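Local coordinates for protein glutathione S-transferase domain (PDB 4HZ2) that binds glutathione and probably acts as a transferase of the glutathione S-transferase family, at residues I178-L183 / L204-R209. Numbering follows the deposited sequence. Where two conformers were deposited one is given.
Sequences IADLAL and LAWVDR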
loop_
_atom_site.group_PDB
_atom_site.type_symbol
_atom_site.label_atom_id
_atom_site.label_comp_id
_atom_site.label_asym_id
_atom_site.label_seq_id
_atom_site.Cartn_x
_atom_site.Cartn_y
_atom_site.Cartn_z
ATOM N N ILE B 178 9.528 -0.121 11.957
ATOM C CA ILE B 178 8.087 -0.073 11.668
ATOM C C ILE B 178 7.652 -1.137 10.653
ATOM O O ILE B 178 6.455 -1.422 10.541
ATOM C CB ILE B 178 7.621 1.314 11.182
ATOM C CG1 ILE B 178 8.364 1.753 9.922
ATOM C CG2 ILE B 178 7.769 2.334 12.307
ATOM C CD1 ILE B 178 7.734 2.974 9.248
ATOM N N ALA B 179 8.590 -1.718 9.901
ATOM C CA ALA B 179 8.179 -2.843 9.050
ATOM C C ALA B 179 7.656 -3.991 9.925
ATOM O O ALA B 179 6.598 -4.569 9.628
ATOM C CB ALA B 179 9.329 -3.298 8.183
ATOM N N ASP B 180 8.371 -4.316 11.015
ATOM C CA ASP B 180 7.875 -5.360 11.917
ATOM C C ASP B 180 6.525 -4.966 12.510
ATOM O O ASP B 180 5.616 -5.783 12.608
ATOM C CB ASP B 180 8.874 -5.713 13.021
ATOM C CG ASP B 180 10.236 -6.051 12.471
ATOM O OD1 ASP B 180 10.459 -7.202 11.983
ATOM O OD2 ASP B 180 11.094 -5.152 12.434
ATOM N N LEU B 181 6.390 -3.710 12.955
ATOM C CA LEU B 181 5.114 -3.266 13.523
ATOM C C LEU B 181 3.961 -3.415 12.509
ATOM O O LEU B 181 2.897 -3.933 12.862
ATOM C CB LEU B 181 5.192 -1.805 14.010
ATOM C CG LEU B 181 6.192 -1.466 15.123
ATOM C CD1 LEU B 181 6.083 0.001 15.571
ATOM C CD2 LEU B 181 5.989 -2.407 16.314
ATOM N N ALA B 182 4.189 -2.976 11.263
ATOM C CA ALA B 182 3.140 -2.992 10.262
ATOM C C ALA B 182 2.620 -4.409 10.009
ATOM O O ALA B 182 1.417 -4.601 9.857
ATOM C CB ALA B 182 3.574 -2.350 8.945
ATOM N N LEU B 183 3.524 -5.393 9.954
ATOM C CA LEU B 183 3.107 -6.780 9.678
ATOM C C LEU B 183 2.678 -7.517 10.951
ATOM O O LEU B 183 1.922 -8.504 10.882
ATOM C CB LEU B 183 4.184 -7.542 8.891
ATOM C CG LEU B 183 4.155 -7.125 7.399
ATOM C CD1 LEU B 183 5.515 -7.208 6.727
ATOM C CD2 LEU B 183 3.093 -7.876 6.600
ATOM N N LEU B 204 6.010 -17.500 13.571
ATOM C CA LEU B 204 5.553 -17.621 14.965
ATOM C C LEU B 204 6.640 -17.103 15.903
ATOM O O LEU B 204 6.357 -16.351 16.856
ATOM C CB LEU B 204 5.179 -19.062 15.313
ATOM C CG LEU B 204 4.710 -19.366 16.735
ATOM C CD1 LEU B 204 3.511 -18.497 17.066
ATOM C CD2 LEU B 204 4.377 -20.854 16.899
ATOM N N ALA B 205 7.892 -17.467 15.612
ATOM C CA ALA B 205 9.020 -17.076 16.455
ATOM C C ALA B 205 9.210 -15.561 16.399
ATOM O O ALA B 205 9.573 -14.910 17.409
ATOM C CB ALA B 205 10.286 -17.825 16.049
ATOM N N TRP B 206 8.947 -14.985 15.234
ATOM C CA TRP B 206 9.082 -13.541 15.056
ATOM C C TRP B 206 7.945 -12.839 15.809
ATOM O O TRP B 206 8.185 -11.836 16.511
ATOM C CB TRP B 206 9.071 -13.199 13.556
ATOM C CG TRP B 206 8.796 -11.793 13.229
ATOM C CD1 TRP B 206 9.700 -10.769 13.177
ATOM C CD2 TRP B 206 7.532 -11.258 12.830
ATOM N NE1 TRP B 206 9.049 -9.588 12.803
ATOM C CE2 TRP B 206 7.720 -9.868 12.579
ATOM C CE3 TRP B 206 6.252 -11.808 12.680
ATOM C CZ2 TRP B 206 6.659 -9.023 12.173
ATOM C CZ3 TRP B 206 5.190 -10.971 12.273
ATOM C CH2 TRP B 206 5.401 -9.591 12.023
ATOM N N VAL B 207 6.722 -13.369 15.712
ATOM C CA VAL B 207 5.616 -12.810 16.486
ATOM C C VAL B 207 5.995 -12.748 17.980
ATOM O O VAL B 207 5.836 -11.702 18.628
ATOM C CB VAL B 207 4.285 -13.573 16.297
ATOM C CG1 VAL B 207 3.274 -13.163 17.383
ATOM C CG2 VAL B 207 3.732 -13.363 14.881
ATOM N N ASP B 208 6.568 -13.828 18.513
ATOM C CA ASP B 208 6.942 -13.839 19.934
ATOM C C ASP B 208 8.038 -12.820 20.256
ATOM O O ASP B 208 8.021 -12.179 21.320
ATOM C CB ASP B 208 7.357 -15.238 20.395
ATOM C CG ASP B 208 6.196 -16.234 20.358
ATOM O OD1 ASP B 208 5.024 -15.809 20.429
ATOM O OD2 ASP B 208 6.454 -17.457 20.253
ATOM N N ARG B 209 9.004 -12.685 19.349
ATOM C CA ARG B 209 10.132 -11.754 19.490
ATOM C C ARG B 209 9.619 -10.326 19.521
ATOM O O ARG B 209 10.031 -9.509 20.359
ATOM C CB ARG B 209 11.069 -11.976 18.278
ATOM C CG ARG B 209 12.391 -11.264 18.216
ATOM C CD ARG B 209 13.107 -11.727 16.945
ATOM N NE ARG B 209 13.335 -13.172 16.965
ATOM C CZ ARG B 209 13.011 -14.030 15.999
ATOM N NH1 ARG B 209 12.465 -13.633 14.851
ATOM N NH2 ARG B 209 13.271 -15.322 16.177
#
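Trp206 lays the long edge of its indole along helix 178-187, overlapping Asp180 at the pyrrole end and Leu183 at the benzene end. Both helices belong to the all-helical C-terminal domain of the glutathione S-transferase fold, and Thr177 and Asp180 are placed as in the N-capping box (Thr-X-X-Asp) of this fold, at the start of helix 178-187. With CG anti to the backbone N (chi1 162°), the tryptophan ring swings away from its own helix and bridges a spacing of 8.8 Å between the CA atoms of Asp180 and Trp206. Trp206 NE1 donates to Asp180 OD1 over 2.9 Å in a fairly straight bond (161° at the hydrogen). The acceptor lies close to the indole plane and is met on its anti side, with carboxylate and ring planes turned 42° apart.

OD1 also accepts from the backbone N of Leu171, while OD2 takes the N of Thr177, whose OG1 in turn meets the N of Ala179. Three N-H groups therefore hold this buried carboxylate and fix its rotation. Farther along the edge, Trp206 CZ2 sits 3.4 Å from the carbonyl O of Asp180. Replacing Trp206 with a phenylalanine would probably deprive OD1 of the indole N-H and leave this buried carboxylate less firmly held.

Leu183 offers mostly its root: beyond CB the side chain turns away, packing on Glu119 and His123 of helix 107-137. Trp206 CH2 touches Leu183 CB at 3.9 Å and, closer still, abuts the carbonyl C of Leu183 edge-on at 3.6 Å.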